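Local coordinates for protein trehalose monomycolate exporter MmpL3 (Mycobacterium tuberculosis, PDB 7NVH) that probably exports trehalose monomycolate, a mycolic acid carrier, across the mycobacterial inner membrane as a transporter related to the RND permeases, at residues Gln59-Asp64 and Gln494-Ala499. Numbering follows the deposited sequence.
Sequences QVYGRD and QERAYA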
# COMPACT_ATOMS: atom_id res chain seq x y z
N GLN A 59 27.85 9.52 5.11
CA GLN A 59 29.10 9.48 4.37
C GLN A 59 30.26 9.98 5.21
O GLN A 59 31.32 9.34 5.27
CB GLN A 59 28.98 10.32 3.10
CG GLN A 59 28.28 9.62 1.95
CD GLN A 59 28.04 10.55 0.78
OE1 GLN A 59 28.46 11.70 0.79
NE2 GLN A 59 27.35 10.05 -0.24
N VAL A 60 30.09 11.12 5.88
CA VAL A 60 31.21 11.77 6.55
C VAL A 60 31.41 11.23 7.96
O VAL A 60 32.54 10.96 8.37
CB VAL A 60 31.01 13.29 6.56
CG1 VAL A 60 32.10 13.96 7.37
CG2 VAL A 60 30.98 13.82 5.14
N TYR A 61 30.34 11.06 8.72
CA TYR A 61 30.43 10.70 10.12
C TYR A 61 30.23 9.21 10.37
O TYR A 61 30.30 8.77 11.53
CB TYR A 61 29.42 11.50 10.94
CG TYR A 61 29.96 12.81 11.43
CD1 TYR A 61 30.08 13.90 10.58
CD2 TYR A 61 30.35 12.97 12.75
CE1 TYR A 61 30.58 15.10 11.03
CE2 TYR A 61 30.84 14.17 13.20
CZ TYR A 61 30.96 15.23 12.34
OH TYR A 61 31.45 16.42 12.80
N GLY A 62 29.98 8.42 9.34
CA GLY A 62 29.79 7.00 9.52
C GLY A 62 28.40 6.64 9.99
O GLY A 62 27.76 7.42 10.69
N ARG A 63 27.93 5.46 9.60
CA ARG A 63 26.58 5.04 9.97
C ARG A 63 26.49 4.78 11.46
O ARG A 63 27.43 4.30 12.10
CB ARG A 63 26.21 3.78 9.19
CG ARG A 63 24.76 3.38 9.32
CD ARG A 63 24.47 2.16 8.47
NE ARG A 63 24.32 2.51 7.06
CZ ARG A 63 23.17 2.82 6.49
NH1 ARG A 63 22.06 2.83 7.21
NH2 ARG A 63 23.13 3.12 5.20
N ASP A 64 25.33 5.11 12.04
CA ASP A 64 25.10 4.94 13.47
C ASP A 64 24.68 3.50 13.73
O ASP A 64 23.49 3.16 13.72
CB ASP A 64 24.05 5.92 13.96
CG ASP A 64 24.05 6.07 15.47
OD1 ASP A 64 25.14 6.23 16.04
OD2 ASP A 64 22.96 6.03 16.07
N GLN A 494 25.23 18.92 20.48
CA GLN A 494 26.52 18.24 20.47
C GLN A 494 26.82 17.69 19.09
O GLN A 494 25.93 17.28 18.34
CB GLN A 494 26.52 17.10 21.49
CG GLN A 494 26.88 17.54 22.90
CD GLN A 494 28.25 18.18 22.98
OE1 GLN A 494 28.37 19.37 23.23
NE2 GLN A 494 29.29 17.38 22.75
N GLU A 495 28.10 17.68 18.75
CA GLU A 495 28.54 17.16 17.47
C GLU A 495 28.28 15.66 17.39
O GLU A 495 28.28 14.95 18.40
CB GLU A 495 30.02 17.44 17.25
CG GLU A 495 30.40 17.73 15.82
CD GLU A 495 31.90 17.75 15.62
OE1 GLU A 495 32.63 17.89 16.63
OE2 GLU A 495 32.35 17.64 14.47
N ARG A 496 28.04 15.18 16.17
CA ARG A 496 27.80 13.76 15.95
C ARG A 496 29.06 12.96 16.24
O ARG A 496 30.18 13.47 16.23
CB ARG A 496 27.33 13.53 14.52
CG ARG A 496 26.69 12.18 14.25
CD ARG A 496 26.41 12.04 12.77
NE ARG A 496 26.25 10.65 12.36
CZ ARG A 496 25.29 10.22 11.56
NH1 ARG A 496 24.40 11.07 11.08
NH2 ARG A 496 25.21 8.94 11.23
N ALA A 497 28.87 11.67 16.52
CA ALA A 497 29.97 10.78 16.85
C ALA A 497 30.53 10.13 15.59
O ALA A 497 29.77 9.73 14.70
CB ALA A 497 29.51 9.70 17.83
N TYR A 498 31.85 10.04 15.52
CA TYR A 498 32.52 9.43 14.38
C TYR A 498 32.47 7.91 14.52
O TYR A 498 33.03 7.35 15.47
CB TYR A 498 33.96 9.92 14.29
CG TYR A 498 34.12 11.24 13.59
CD1 TYR A 498 34.61 12.35 14.26
CD2 TYR A 498 33.78 11.38 12.25
CE1 TYR A 498 34.75 13.56 13.62
CE2 TYR A 498 33.92 12.59 11.61
CZ TYR A 498 34.41 13.68 12.29
OH TYR A 498 34.55 14.89 11.65
N ALA A 499 31.80 7.25 13.58
CA ALA A 499 31.63 5.81 13.63
C ALA A 499 32.78 5.13 12.87
O ALA A 499 33.77 5.76 12.51
CB ALA A 499 30.27 5.42 13.07
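The carbonyl O of Tyr61 is the best-held polar atom across the contact, gripped by one hydrogen bond: Ala499 N donates to Tyr61 O over 3.0 Å, nearly straight at 169°, with the donor above the carbonyl plane. A second, weak bond runs 3.0 Å from Arg496 NH2 to Gly62 O, bent to 131°. The Arg496 guanidinium gets there because CG lies anti to the backbone N and the chain stays extended to NE, passing the Tyr61 ring in the opposite sense, with Arg496 CD 3.6 Å from Tyr61 CB. Tyr498 takes one face of the Tyr61 ring as an offset stack, centroids 4.2 Å apart and planes only 3° from parallel. The Glu495 carboxylate lies at the edge of that ring, its OE2 held in a salt bridge by Arg509. Gly62, with positive phi, turns the chain out of helix 49-61 and sets its C 3.8 Å from Ala499 CB. The contact thus joins the end of this helix, in the first MMPL family region, to the chain leaving edge strand 494-495 in the second. Backbone bonding and ring stacking carry it, while Asp64 and a long, weak ion pair with Asp58 may add some electrostatic attraction for Arg496.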